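Local coordinates for toll-receptor-related 2 (Hydra vulgaris, PDB 4W8H), which probably relays signals inside the cell as a membrane-bound Toll-related receptor, through the cytoplasmic TIR domain described here, at residues C10-P13 with E14-E17; T22-F25 with K26-A30; Y99-N102 with H103-Y106; C110-D113 with V114-V117. All coordinates share one frame; numbering follows the deposited sequence.

Contact 1. Residues C10-P13 with E14-E17; sequences CYAP and EDRE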
ATOM      1  N   CYS A  10      -1.355  -2.111   2.238  1.00  7.86           N
ATOM      2  CA  CYS A  10      -2.605  -1.852   2.937  1.00  8.34           C
ATOM      3  C   CYS A  10      -3.763  -1.776   1.916  1.00  7.74           C
ATOM      4  O   CYS A  10      -3.719  -0.947   0.998  1.00  7.49           O
ATOM      5  CB  CYS A  10      -2.504  -0.527   3.690  1.00 11.20           C
ATOM      6  SG  CYS A  10      -3.987  -0.130   4.586  1.00 14.85           S
ATOM      7  N   TYR A  11      -4.753  -2.655   2.043  1.00  7.69           N
ATOM      8  CA  TYR A  11      -5.781  -2.836   1.004  1.00  6.69           C
ATOM      9  C   TYR A  11      -7.016  -3.465   1.623  1.00  7.86           C
ATOM     10  O   TYR A  11      -6.936  -4.142   2.648  1.00  8.95           O
ATOM     11  CB  TYR A  11      -5.249  -3.726  -0.136  1.00  7.25           C
ATOM     12  CG  TYR A  11      -5.094  -5.179   0.248  1.00  6.44           C
ATOM     13  CD1 TYR A  11      -4.023  -5.601   1.050  1.00  7.85           C
ATOM     14  CD2 TYR A  11      -6.037  -6.122  -0.105  1.00  7.62           C
ATOM     15  CE1 TYR A  11      -3.917  -6.893   1.455  1.00  8.90           C
ATOM     16  CE2 TYR A  11      -5.924  -7.431   0.260  1.00  8.01           C
ATOM     17  CZ  TYR A  11      -4.860  -7.821   1.084  1.00  9.72           C
ATOM     18  OH  TYR A  11      -4.764  -9.140   1.499  1.00 11.37           O
ATOM     19  N   ALA A  12      -8.147  -3.240   0.991  1.00  8.39           N
ATOM     20  CA  ALA A  12      -9.407  -3.852   1.387  1.00  9.56           C
ATOM     21  C   ALA A  12      -9.536  -5.262   0.818  1.00  8.83           C
ATOM     22  O   ALA A  12      -9.129  -5.529  -0.312  1.00  8.15           O
ATOM     23  CB  ALA A  12     -10.571  -3.007   0.909  1.00 10.49           C
ATOM     24  N   PRO A  13     -10.185  -6.167   1.559  1.00  9.69           N
ATOM     25  CA  PRO A  13     -10.333  -7.540   1.073  1.00 11.46           C
ATOM     26  C   PRO A  13     -11.033  -7.619  -0.277  1.00 10.90           C
ATOM     27  O   PRO A  13     -10.733  -8.514  -1.079  1.00 10.50           O
ATOM     28  CB  PRO A  13     -11.192  -8.195   2.147  1.00 13.73           C
ATOM     29  CG  PRO A  13     -10.899  -7.443   3.380  1.00 16.94           C
ATOM     30  CD  PRO A  13     -10.616  -6.030   2.962  1.00 11.34           C
ATOM     31  N   GLU A  14     -11.908  -6.674  -0.573  1.00  9.32           N
ATOM     32  CA  GLU A  14     -12.637  -6.712  -1.844  1.00  9.40           C
ATOM     33  C   GLU A  14     -11.700  -6.577  -3.053  1.00  9.22           C
ATOM     34  O   GLU A  14     -12.035  -6.978  -4.152  1.00 11.92           O
ATOM     35  CB  GLU A  14     -13.667  -5.586  -1.861  1.00 11.50           C
ATOM     36  CG  GLU A  14     -14.874  -5.773  -0.958  1.00 13.98           C
ATOM     37  CD  GLU A  14     -14.660  -5.343   0.476  1.00 16.19           C
ATOM     38  OE1 GLU A  14     -13.570  -4.897   0.854  1.00 14.50           O
ATOM     39  OE2 GLU A  14     -15.636  -5.460   1.243  1.00 21.53           O
ATOM     40  N   ASP A  15     -10.519  -5.982  -2.850  1.00  8.86           N
ATOM     41  CA  ASP A  15      -9.521  -5.780  -3.905  1.00  8.39           C
ATOM     42  C   ASP A  15      -8.411  -6.823  -3.869  1.00  8.28           C
ATOM     43  O   ASP A  15      -7.394  -6.658  -4.515  1.00  8.59           O
ATOM     44  CB  ASP A  15      -8.927  -4.376  -3.731  1.00  8.49           C
ATOM     45  CG  ASP A  15      -9.960  -3.289  -3.880  1.00  8.65           C
ATOM     46  OD1 ASP A  15     -10.836  -3.376  -4.765  1.00 11.06           O
ATOM     47  OD2 ASP A  15      -9.899  -2.330  -3.090  1.00  9.75           O
ATOM     48  N   ARG A  16      -8.603  -7.904  -3.132  1.00  9.45           N
ATOM     49  CA  ARG A  16      -7.577  -8.918  -2.953  0.52  8.11           C
ATOM     50  C   ARG A  16      -7.078  -9.534  -4.233  1.00  8.53           C
ATOM     51  O   ARG A  16      -5.896  -9.876  -4.313  1.00  9.03           O
ATOM     52  CB  ARG A  16      -8.060 -10.010  -2.006  0.52  9.86           C
ATOM     53  CG  ARG A  16      -6.957 -10.911  -1.455  0.52 11.43           C
ATOM     54  CD  ARG A  16      -7.429 -11.670  -0.236  0.52 13.49           C
ATOM     55  NE  ARG A  16      -8.464 -12.622  -0.587  0.52 14.41           N
ATOM     56  CZ  ARG A  16      -9.075 -13.423   0.281  0.52 17.18           C
ATOM     57  NH1 ARG A  16      -8.776 -13.383   1.572  0.52 17.75           N
ATOM     58  NH2 ARG A  16      -9.998 -14.246  -0.157  0.52 19.39           N
ATOM     59  N   GLU A  17      -7.978  -9.771  -5.189  1.00  9.57           N
ATOM     60  CA  GLU A  17      -7.545 -10.446  -6.417  1.00 11.50           C
ATOM     61  C   GLU A  17      -6.387  -9.702  -7.093  1.00  9.59           C
ATOM     62  O   GLU A  17      -5.326 -10.293  -7.364  1.00 10.64           O
ATOM     63  CB  GLU A  17      -8.714 -10.664  -7.393  1.00 13.84           C
ATOM     64  CG  GLU A  17      -8.384 -11.540  -8.607  1.00 18.97           C
ATOM     65  CD  GLU A  17      -9.593 -11.729  -9.584  1.00 25.46           C
ATOM     66  OE1 GLU A  17     -10.621 -11.048  -9.402  1.00 33.98           O
ATOM     67  OE2 GLU A  17      -9.520 -12.560 -10.514  1.00 29.29           O
TER
HETATM   68  O   HOH W   1      -7.871  -1.792  -1.363  1.00  9.05           O
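The CE2 corner of the Tyr11 ring meets Arg16 obliquely, just where the loop after strand 5-10 turns into helix 16-29. The nearest atoms are Tyr11 CE2 and Arg16 CA, 3.9 Å apart, and Arg16 CG follows at 4.0 Å from the same CE2. The ring therefore touches the backbone and the aliphatic start of the arginine. Tyr11 CG sits between its own backbone N and carbonyl carbon (chi1 71°), which turns the ring toward the helix start. Its OH is hydrogen-bonded to Asn37. A leucine in place of Tyr11 would probably leave Asn37 without this hydroxyl partner and the aliphatic part of Arg16 without its ring neighbour.

Glu14 bends at chi2 (84°). The bend folds its carboxylate back over the preceding residues, with OE1 3.5 Å from Ala12 CB. Asp15 is buried and makes no capping bond with its side chain. Instead, Asp15 OD2 accepts from a water at 2.7 Å, and that water in turn accepts from Ala12 N at 2.8 Å. OD2 also bonds Ser66, and OD1 forms a salt bridge with Arg93. The carboxylate thus ties the turn to two other parts of the chain.

The backbone closes with Asp15 N to Ala12 O at 2.9 Å and Arg16 N to Pro13 O at 3.0 Å. Both are i to i+3 links, as in a 3-10 turn. This is the strand-to-helix turn that opens the first beta-alpha unit of the flavodoxin-like TIR fold.

Contact 2. Residues T22-F25 with K26-A30; sequences TLVF and KLERA. Unlike the reference sequence in segment 26-30: Lys26 (reference Glu), Leu27 (reference Val).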
ATOM      1  N   THR A  22      -1.607  -9.581  -8.787  1.00  6.36           N
ATOM      2  CA  THR A  22      -0.899  -8.640  -9.658  1.00  5.97           C
ATOM      3  C   THR A  22       0.142  -7.845  -8.895  1.00  6.52           C
ATOM      4  O   THR A  22       1.330  -7.940  -9.194  1.00  7.04           O
ATOM      5  CB  THR A  22      -1.889  -7.742 -10.430  1.00  7.84           C
ATOM      6  OG1 THR A  22      -2.736  -8.555 -11.249  1.00  8.11           O
ATOM      7  CG2 THR A  22      -1.140  -6.728 -11.314  1.00  8.50           C
ATOM      8  N   LEU A  23      -0.279  -7.070  -7.898  1.00  7.07           N
ATOM      9  CA  LEU A  23       0.668  -6.187  -7.224  1.00  6.48           C
ATOM     10  C   LEU A  23       1.728  -6.937  -6.435  1.00  6.10           C
ATOM     11  O   LEU A  23       2.940  -6.730  -6.635  1.00  6.87           O
ATOM     12  CB  LEU A  23      -0.138  -5.224  -6.338  1.00  6.34           C
ATOM     13  CG  LEU A  23       0.669  -4.262  -5.464  1.00  6.95           C
ATOM     14  CD1 LEU A  23       1.519  -3.341  -6.257  1.00  8.12           C
ATOM     15  CD2 LEU A  23      -0.246  -3.508  -4.527  1.00  7.10           C
ATOM     16  N   VAL A  24       1.304  -7.804  -5.502  1.00  6.25           N
ATOM     17  CA  VAL A  24       2.307  -8.525  -4.709  1.00  6.33           C
ATOM     18  C   VAL A  24       3.156  -9.424  -5.595  1.00  5.55           C
ATOM     19  O   VAL A  24       4.370  -9.489  -5.455  1.00  7.15           O
ATOM     20  CB  VAL A  24       1.628  -9.354  -3.593  1.00  7.95           C
ATOM     21  CG1 VAL A  24       2.590 -10.301  -2.933  1.00  9.46           C
ATOM     22  CG2 VAL A  24       1.007  -8.450  -2.559  1.00  8.93           C
ATOM     23  N   PHE A  25       2.514 -10.131  -6.521  1.00  6.77           N
ATOM     24  CA  PHE A  25       3.212 -10.989  -7.466  1.00  7.29           C
ATOM     25  C   PHE A  25       4.326 -10.241  -8.169  1.00  6.46           C
ATOM     26  O   PHE A  25       5.455 -10.737  -8.215  1.00  8.44           O
ATOM     27  CB  PHE A  25       2.191 -11.510  -8.472  1.00  8.22           C
ATOM     28  CG  PHE A  25       2.728 -12.492  -9.482  1.00 10.01           C
ATOM     29  CD1 PHE A  25       3.109 -13.751  -9.086  1.00 12.56           C
ATOM     30  CD2 PHE A  25       2.755 -12.181 -10.816  1.00 12.38           C
ATOM     31  CE1 PHE A  25       3.549 -14.687 -10.026  1.00 15.32           C
ATOM     32  CE2 PHE A  25       3.204 -13.112 -11.758  1.00 14.43           C
ATOM     33  CZ  PHE A  25       3.595 -14.342 -11.347  1.00 16.54           C
ATOM     34  N   LYS A  26       4.037  -9.072  -8.709  1.00  6.63           N
ATOM     35  CA  LYS A  26       5.052  -8.318  -9.435  1.00  7.82           C
ATOM     36  C   LYS A  26       6.129  -7.761  -8.528  1.00  6.91           C
ATOM     37  O   LYS A  26       7.319  -7.742  -8.900  1.00  8.49           O
ATOM     38  CB  LYS A  26       4.401  -7.237 -10.254  1.00  8.71           C
ATOM     39  CG  LYS A  26       3.790  -7.820 -11.529  1.00 10.80           C
ATOM     40  CD  LYS A  26       3.366  -6.772 -12.493  1.00 12.23           C
ATOM     41  CE  LYS A  26       4.504  -5.894 -13.010  1.00 12.85           C
ATOM     42  NZ  LYS A  26       5.687  -6.598 -13.552  1.00 14.43           N
ATOM     43  N   LEU A  27       5.737  -7.280  -7.344  1.00  6.94           N
ATOM     44  CA  LEU A  27       6.730  -6.764  -6.416  1.00  6.56           C
ATOM     45  C   LEU A  27       7.732  -7.836  -6.045  1.00  6.76           C
ATOM     46  O   LEU A  27       8.946  -7.611  -6.091  1.00  8.20           O
ATOM     47  CB  LEU A  27       6.035  -6.217  -5.164  1.00  7.73           C
ATOM     48  CG  LEU A  27       5.287  -4.892  -5.297  1.00  9.46           C
ATOM     49  CD1 LEU A  27       4.332  -4.711  -4.107  1.00  8.87           C
ATOM     50  CD2 LEU A  27       6.221  -3.703  -5.392  1.00 11.03           C
ATOM     51  N   GLU A  28       7.246  -9.023  -5.707  1.00  6.97           N
ATOM     52  CA  GLU A  28       8.117 -10.094  -5.250  1.00  8.23           C
ATOM     53  C   GLU A  28       9.004 -10.586  -6.394  1.00  8.25           C
ATOM     54  O   GLU A  28      10.187 -10.888  -6.193  1.00  9.67           O
ATOM     55  CB  GLU A  28       7.295 -11.192  -4.568  1.00 10.11           C
ATOM     56  CG  GLU A  28       6.699 -10.697  -3.227  1.00 10.62           C
ATOM     57  CD  GLU A  28       6.074 -11.781  -2.402  1.00 13.67           C
ATOM     58  OE1 GLU A  28       5.530 -12.756  -2.954  1.00 16.18           O
ATOM     59  OE2 GLU A  28       6.124 -11.627  -1.169  1.00 18.67           O
ATOM     60  N   ARG A  29       8.451 -10.623  -7.603  1.00  8.81           N
ATOM     61  CA  ARG A  29       9.288 -11.023  -8.770  1.00  9.74           C
ATOM     62  C   ARG A  29      10.426 -10.036  -9.018  1.00  9.17           C
ATOM     63  O   ARG A  29      11.489 -10.408  -9.509  1.00 11.10           O
ATOM     64  CB  ARG A  29       8.420 -11.175 -10.009  1.00 11.80           C
ATOM     65  CG  ARG A  29       7.626 -12.473  -9.983  1.00 15.04           C
ATOM     66  CD  ARG A  29       6.591 -12.535 -11.074  1.00 17.48           C
ATOM     67  NE  ARG A  29       7.207 -12.565 -12.394  1.00 21.23           N
ATOM     68  CZ  ARG A  29       7.507 -13.671 -13.074  1.00 23.70           C
ATOM     69  NH1 ARG A  29       7.232 -14.859 -12.559  1.00 23.87           N
ATOM     70  NH2 ARG A  29       8.071 -13.586 -14.279  1.00 26.11           N
ATOM     71  N   ALA A  30      10.170  -8.770  -8.681  1.00  8.34           N
ATOM     72  CA  ALA A  30      11.139  -7.687  -8.855  1.00 10.44           C
ATOM     73  C   ALA A  30      12.149  -7.623  -7.701  1.00  9.72           C
ATOM     74  O   ALA A  30      12.975  -6.705  -7.667  1.00 10.88           O
ATOM     75  CB  ALA A  30      10.408  -6.330  -9.001  1.00 11.21           C
TER
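Phe25 and Arg29 make the aromatic contact here, one turn apart on helix 16-29. Arg29 CD lies over one ring face in a CH-pi contact, 3.6 Å from the centroid of the Phe25 ring and 17° off its normal. Phe25 CG is anti to the backbone N (chi1 -176°), which carries the ring along the helix toward Arg29 and lets CD lie over it. The guanidinium goes on past the rim near Phe25 CZ, its plane 27° from the ring.

Apolar contact falls on the buried side. Leu23 CD1 meets Leu27 CD1 at 3.8 Å, the two side chains running alongside each other. Both also touch Ile9, and helix 115-127 packs on them through Leu122 and Phe123.

Among the charged groups, Glu28 CD rests 3.8 Å from Val24 CG1, while Glu28 OE2 is drawn into a salt bridge with Arg39. Lys26 makes a cation-pi contact with Trp119.

The backbone bonds are regular i to i+4 links. Lys26 N, Leu27 N, Glu28 N and Arg29 N bond to the carbonyls of Thr22, Leu23, Val24 and Phe25; Glu28 N to Val24 O is 2.9 Å.

This is an amphipathic alpha-helix in the beta-alpha-beta unit of strand 5-10, helix 16-29 and strand 34-35, part of the flavodoxin-like TIR fold.

Contact 3. Residues Y99-N102 with H103-Y106; sequences YFLN and HMTY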
ATOM      1  N   TYR A  99     -10.244  14.311   2.174  1.00 14.25           N
ATOM      2  CA  TYR A  99      -9.653  15.625   2.110  1.00 15.55           C
ATOM      3  C   TYR A  99      -8.160  15.591   2.436  1.00 12.51           C
ATOM      4  O   TYR A  99      -7.393  16.343   1.847  1.00 14.45           O
ATOM      5  CB  TYR A  99     -10.407  16.589   3.033  1.00 16.80           C
ATOM      6  CG  TYR A  99     -10.137  16.366   4.485  1.00 18.70           C
ATOM      7  CD1 TYR A  99     -10.818  15.389   5.191  1.00 20.64           C
ATOM      8  CD2 TYR A  99      -9.183  17.129   5.157  1.00 19.53           C
ATOM      9  CE1 TYR A  99     -10.558  15.174   6.527  1.00 21.56           C
ATOM     10  CE2 TYR A  99      -8.910  16.916   6.479  1.00 21.79           C
ATOM     11  CZ  TYR A  99      -9.599  15.935   7.164  1.00 23.59           C
ATOM     12  OH  TYR A  99      -9.335  15.739   8.492  1.00 27.72           O
ATOM     13  N   PHE A 100      -7.738  14.767   3.397  1.00 11.86           N
ATOM     14  CA  PHE A 100      -6.343  14.787   3.843  1.00 11.21           C
ATOM     15  C   PHE A 100      -5.405  14.104   2.859  1.00 10.36           C
ATOM     16  O   PHE A 100      -4.190  14.231   2.965  1.00 12.43           O
ATOM     17  CB  PHE A 100      -6.193  14.211   5.268  1.00 12.45           C
ATOM     18  CG  PHE A 100      -6.655  12.792   5.400  1.00 11.03           C
ATOM     19  CD1 PHE A 100      -5.804  11.748   5.119  1.00 11.55           C
ATOM     20  CD2 PHE A 100      -7.963  12.503   5.774  1.00 13.13           C
ATOM     21  CE1 PHE A 100      -6.228  10.437   5.235  1.00 12.33           C
ATOM     22  CE2 PHE A 100      -8.398  11.181   5.885  1.00 14.83           C
ATOM     23  CZ  PHE A 100      -7.521  10.151   5.616  1.00 13.86           C
ATOM     24  N   LEU A 101      -5.970  13.463   1.832  1.00 11.42           N
ATOM     25  CA  LEU A 101      -5.198  12.908   0.726  1.00 11.21           C
ATOM     26  C   LEU A 101      -5.390  13.657  -0.581  1.00 12.36           C
ATOM     27  O   LEU A 101      -4.769  13.275  -1.580  1.00 15.25           O
ATOM     28  CB  LEU A 101      -5.552  11.448   0.503  1.00 12.07           C
ATOM     29  CG  LEU A 101      -5.151  10.471   1.577  1.00 12.15           C
ATOM     30  CD1 LEU A 101      -5.525   9.063   1.114  1.00 15.13           C
ATOM     31  CD2 LEU A 101      -3.662  10.571   1.906  1.00 14.18           C
ATOM     32  N   ASN A 102      -6.167  14.745  -0.560  1.00 15.98           N
ATOM     33  CA  ASN A 102      -6.556  15.426  -1.808  1.00 18.12           C
ATOM     34  C   ASN A 102      -5.474  16.341  -2.369  1.00 15.86           C
ATOM     35  O   ASN A 102      -5.666  16.981  -3.412  1.00 19.28           O
ATOM     36  CB  ASN A 102      -7.904  16.174  -1.670  1.00 21.53           C
ATOM     37  CG  ASN A 102      -7.813  17.501  -0.867  1.00 29.59           C
ATOM     38  OD1 ASN A 102      -6.739  17.922  -0.404  1.00 32.43           O
ATOM     39  ND2 ASN A 102      -8.966  18.177  -0.731  1.00 35.95           N
ATOM     40  N   HIS A 103      -4.354  16.408  -1.672  1.00 13.50           N
ATOM     41  CA  HIS A 103      -3.205  17.162  -2.134  0.57 10.91           C
ATOM     42  C   HIS A 103      -1.932  16.332  -2.051  1.00 10.22           C
ATOM     43  O   HIS A 103      -0.851  16.861  -1.879  1.00 11.21           O
ATOM     44  CB  HIS A 103      -3.074  18.512  -1.399  0.57 14.46           C
ATOM     45  CG  HIS A 103      -3.121  18.421   0.099  0.57 17.88           C
ATOM     46  ND1 HIS A 103      -4.297  18.284   0.805  0.57 19.50           N
ATOM     47  CD2 HIS A 103      -2.139  18.511   1.028  0.57 19.76           C
ATOM     48  CE1 HIS A 103      -4.036  18.259   2.102  0.57 19.96           C
ATOM     49  NE2 HIS A 103      -2.735  18.398   2.265  0.57 16.10           N
ATOM     50  N   MET A 104      -2.088  15.013  -2.160  1.00  9.78           N
ATOM     51  CA  MET A 104      -0.965  14.093  -2.184  1.00 10.12           C
ATOM     52  C   MET A 104      -0.885  13.386  -3.538  1.00  9.20           C
ATOM     53  O   MET A 104      -1.883  12.868  -4.055  1.00 11.05           O
ATOM     54  CB  MET A 104      -1.149  13.056  -1.089  1.00 12.22           C
ATOM     55  CG  MET A 104       0.016  12.119  -0.987  1.00 13.32           C
ATOM     56  SD  MET A 104      -0.081  10.960   0.356  1.00 14.17           S
ATOM     57  CE  MET A 104      -0.020  12.035   1.758  1.00 16.36           C
ATOM     58  N   THR A 105       0.289  13.404  -4.151  1.00  7.89           N
ATOM     59  CA  THR A 105       0.485  12.769  -5.442  1.00  7.28           C
ATOM     60  C   THR A 105       0.346  11.278  -5.314  1.00  6.23           C
ATOM     61  O   THR A 105       0.897  10.668  -4.400  1.00  8.35           O
ATOM     62  CB  THR A 105       1.904  13.126  -5.930  1.00  8.88           C
ATOM     63  OG1 THR A 105       2.040  14.549  -6.012  1.00 10.17           O
ATOM     64  CG2 THR A 105       2.200  12.448  -7.275  1.00 11.16           C
ATOM     65  N   TYR A 106      -0.359  10.662  -6.268  1.00  7.62           N
ATOM     66  CA  TYR A 106      -0.555   9.239  -6.251  1.00  6.65           C
ATOM     67  C   TYR A 106      -0.184   8.622  -7.609  1.00  8.06           C
ATOM     68  O   TYR A 106      -0.076   9.316  -8.631  1.00  9.50           O
ATOM     69  CB  TYR A 106      -2.009   8.871  -5.885  1.00  8.93           C
ATOM     70  CG  TYR A 106      -3.121   9.492  -6.690  1.00 10.10           C
ATOM     71  CD1 TYR A 106      -3.461   9.040  -7.949  1.00 10.92           C
ATOM     72  CD2 TYR A 106      -3.888  10.498  -6.138  1.00 14.47           C
ATOM     73  CE1 TYR A 106      -4.493   9.623  -8.657  1.00 13.02           C
ATOM     74  CE2 TYR A 106      -4.947  11.071  -6.815  1.00 17.88           C
ATOM     75  CZ  TYR A 106      -5.240  10.624  -8.092  1.00 17.48           C
ATOM     76  OH  TYR A 106      -6.297  11.184  -8.780  1.00 20.93           O
TER
HETATM   77  O   HOH W   2      -4.568  13.386  -4.213  1.00 20.59           O
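The imidazole of His103, in the conformer given, takes Asn102 at its edge, close to the ring plane. His103 ND1 donates to Asn102 OD1 at 2.7 Å, with a nearly straight N-H...O angle of 173°. The donor lies almost in line with the amide C=O. Amide and ring planes are 64° apart, so the two groups meet by this bond and do not stack. His103 CG sits between its backbone N and carbonyl carbon (chi1 51°), which folds the ring back beside Asn102. Next to this pair, Tyr99 receives Phe100 CD2 over one ring face, and Tyr99 CE1 lies at the edge of the Phe100 ring.

The apolar contact is Leu101 CD2 with Met104 SD, 3.9 Å apart, where the side chains cross at a slant. Leu101 is buried against Leu79 and Met65; Met104 packs on Ile87 and Pro89.

A water donates both to Leu101 O at 2.6 Å and to Met104 O at 2.7 Å, bridging the two carbonyls. The bond from Met104 N to Leu101 O, 3.2 Å long, closes a type I beta turn. The turn follows on from the 3-10 segment 99-101, in the loop between parallel strands 87-91 and 107-108 of the TIR domain.

Contact 4. Residues C110-D113 with V114-V117; sequences CDKD and VRPV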
ATOM      1  N   CYS A 110      -5.807   3.897 -12.757  1.00  8.99           N
ATOM      2  CA  CYS A 110      -7.002   4.078 -13.556  1.00 10.01           C
ATOM      3  C   CYS A 110      -6.742   4.832 -14.840  1.00 11.78           C
ATOM      4  O   CYS A 110      -7.558   4.748 -15.781  1.00 15.83           O
ATOM      5  CB  CYS A 110      -8.033   4.843 -12.743  1.00 13.62           C
ATOM      6  SG  CYS A 110      -8.551   4.044 -11.259  1.00 15.92           S
ATOM      7  N   ASP A 111      -5.658   5.591 -14.932  1.00 12.07           N
ATOM      8  CA  ASP A 111      -5.330   6.363 -16.133  1.00 14.17           C
ATOM      9  C   ASP A 111      -4.664   5.423 -17.135  1.00 13.10           C
ATOM     10  O   ASP A 111      -3.450   5.200 -17.112  1.00 13.44           O
ATOM     11  CB  ASP A 111      -4.379   7.484 -15.727  1.00 16.99           C
ATOM     12  CG  ASP A 111      -4.174   8.532 -16.814  1.00 21.90           C
ATOM     13  OD1 ASP A 111      -4.427   8.221 -17.993  1.00 22.46           O
ATOM     14  OD2 ASP A 111      -3.719   9.642 -16.464  1.00 23.63           O
ATOM     15  N   LYS A 112      -5.476   4.876 -18.038  1.00 13.14           N
ATOM     16  CA  LYS A 112      -5.009   3.769 -18.867  1.00 13.04           C
ATOM     17  C   LYS A 112      -3.845   4.170 -19.777  1.00 12.87           C
ATOM     18  O   LYS A 112      -2.934   3.382 -19.988  1.00 15.32           O
ATOM     19  CB  LYS A 112      -6.149   3.175 -19.697  1.00 14.10           C
ATOM     20  CG  LYS A 112      -7.235   2.513 -18.863  1.00 15.42           C
ATOM     21  CD  LYS A 112      -8.291   1.883 -19.736  1.00 17.69           C
ATOM     22  CE  LYS A 112      -9.589   1.640 -19.011  1.00 20.18           C
ATOM     23  NZ  LYS A 112      -9.469   0.774 -17.850  1.00 24.77           N
ATOM     24  N   ASP A 113      -3.879   5.387 -20.301  1.00 15.86           N
ATOM     25  CA  ASP A 113      -2.865   5.806 -21.269  1.00 17.52           C
ATOM     26  C   ASP A 113      -1.457   5.888 -20.655  1.00 18.54           C
ATOM     27  O   ASP A 113      -0.450   5.783 -21.382  1.00 21.03           O
ATOM     28  CB  ASP A 113      -3.214   7.168 -21.892  1.00 19.79           C
ATOM     29  CG  ASP A 113      -4.404   7.120 -22.832  1.00 25.06           C
ATOM     30  OD1 ASP A 113      -4.902   6.008 -23.147  1.00 23.32           O
ATOM     31  OD2 ASP A 113      -4.817   8.229 -23.249  1.00 31.45           O
ATOM     32  N   VAL A 114      -1.367   6.106 -19.340  1.00 17.40           N
ATOM     33  CA  VAL A 114      -0.026   6.150 -18.688  1.00 19.04           C
ATOM     34  C   VAL A 114       0.257   4.879 -17.913  1.00 16.61           C
ATOM     35  O   VAL A 114       1.241   4.768 -17.168  1.00 15.95           O
ATOM     36  CB  VAL A 114       0.167   7.370 -17.791  1.00 21.15           C
ATOM     37  CG1 VAL A 114       0.217   8.627 -18.639  1.00 22.65           C
ATOM     38  CG2 VAL A 114      -0.915   7.437 -16.747  1.00 18.77           C
ATOM     39  N   ARG A 115      -0.611   3.892 -18.096  1.00 16.64           N
ATOM     40  CA  ARG A 115      -0.370   2.610 -17.479  1.00 15.48           C
ATOM     41  C   ARG A 115       0.974   2.043 -17.872  1.00 16.47           C
ATOM     42  O   ARG A 115       1.590   1.394 -17.028  1.00 15.01           O
ATOM     43  CB  ARG A 115      -1.531   1.630 -17.742  1.00 16.83           C
ATOM     44  CG  ARG A 115      -1.906   0.881 -16.532  1.00 15.81           C
ATOM     45  CD  ARG A 115      -3.077  -0.013 -16.747  1.00 11.86           C
ATOM     46  NE  ARG A 115      -4.289   0.481 -16.109  1.00  9.33           N
ATOM     47  CZ  ARG A 115      -5.496  -0.032 -16.276  1.00  9.32           C
ATOM     48  NH1 ARG A 115      -5.678  -1.047 -17.117  1.00 11.33           N
ATOM     49  NH2 ARG A 115      -6.543   0.508 -15.698  1.00 12.17           N
ATOM     50  N   PRO A 116       1.463   2.315 -19.113  1.00 17.58           N
ATOM     51  CA  PRO A 116       2.796   1.808 -19.471  1.00 19.39           C
ATOM     52  C   PRO A 116       3.952   2.287 -18.557  1.00 18.75           C
ATOM     53  O   PRO A 116       5.013   1.677 -18.672  1.00 22.29           O
ATOM     54  CB  PRO A 116       2.981   2.277 -20.931  1.00 22.47           C
ATOM     55  CG  PRO A 116       1.581   2.331 -21.468  1.00 20.35           C
ATOM     56  CD  PRO A 116       0.749   2.838 -20.297  1.00 19.03           C
ATOM     57  N   VAL A 117       3.770   3.311 -17.708  1.00 17.55           N
ATOM     58  CA  VAL A 117       4.840   3.732 -16.786  1.00 18.39           C
ATOM     59  C   VAL A 117       4.539   3.477 -15.295  1.00 14.21           C
ATOM     60  O   VAL A 117       5.359   3.777 -14.414  1.00 12.68           O
ATOM     61  CB  VAL A 117       5.212   5.215 -16.975  1.00 19.73           C
ATOM     62  CG1 VAL A 117       5.575   5.507 -18.433  1.00 22.70           C
ATOM     63  CG2 VAL A 117       4.102   6.123 -16.558  1.00 19.34           C
TER
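Val114 N bonds to Asp111 O at 3.2 Å and Arg115 N to Lys112 O at 3.0 Å, two i to i+3 links. They form the 3-10 start of helix 115-127, the last helix of the flavodoxin-like TIR fold. Strand 107-108 lies just before this loop.

The side chains of Asp111 and Val114 cross at a slant. Val114 CG2 points at the carboxylate of Asp111, 3.4 Å from Asp111 CG, and also lies near Asp111 CB and both carboxylate oxygens. Asp111 CG is anti to the backbone N (chi1 -168°), which brings the carboxylate alongside this methyl. Replacing Asp111 with glycine takes the carboxylate away from Val114 CG2, which would probably keep just the backbone carbonyl of that residue beside it, and is likely to let the turn flex more before the helix.

Pro116 has no N-H to give. Its CD instead packs 3.4 Å from Asp113 O.

Lys112 and Arg115 run next to each other in the same direction. Lys112 CG lies over one face of the Arg115 guanidinium, offset toward its rim, 3.8 Å from Arg115 NH2. Arg115 NE bonds to Trp109 O, and the guanidinium also makes a cation-pi contact with Trp109. These two interactions help fix the group across the start of the turn, where Cys110 CA approaches its edge. Running alongside, the Lys112 and Arg115 chains bring like charges close at the surface, which probably costs some energy: Lys112 NZ ends 3.6 Å from Arg115 NH2.

Overall arrangement
The four contacts follow one another along the chain, all within one TIR domain built round a parallel five-stranded sheet. Contacts 1 and 2 share helix 16-29: contact 1 is at its start and contact 2 near its end, with centres about 15 Å apart. Contact 3 lies in the loop leading to edge strand 107-108, and contact 4 in the turn from that strand into helix 115-127. Their centres are about 19 Å apart. Contacts 2 and 3 lie on opposite sides of the chain's centre, about 25 Å apart between centres. Helix 115-127 packs against helix 16-29, linking the last part of the chain to the first.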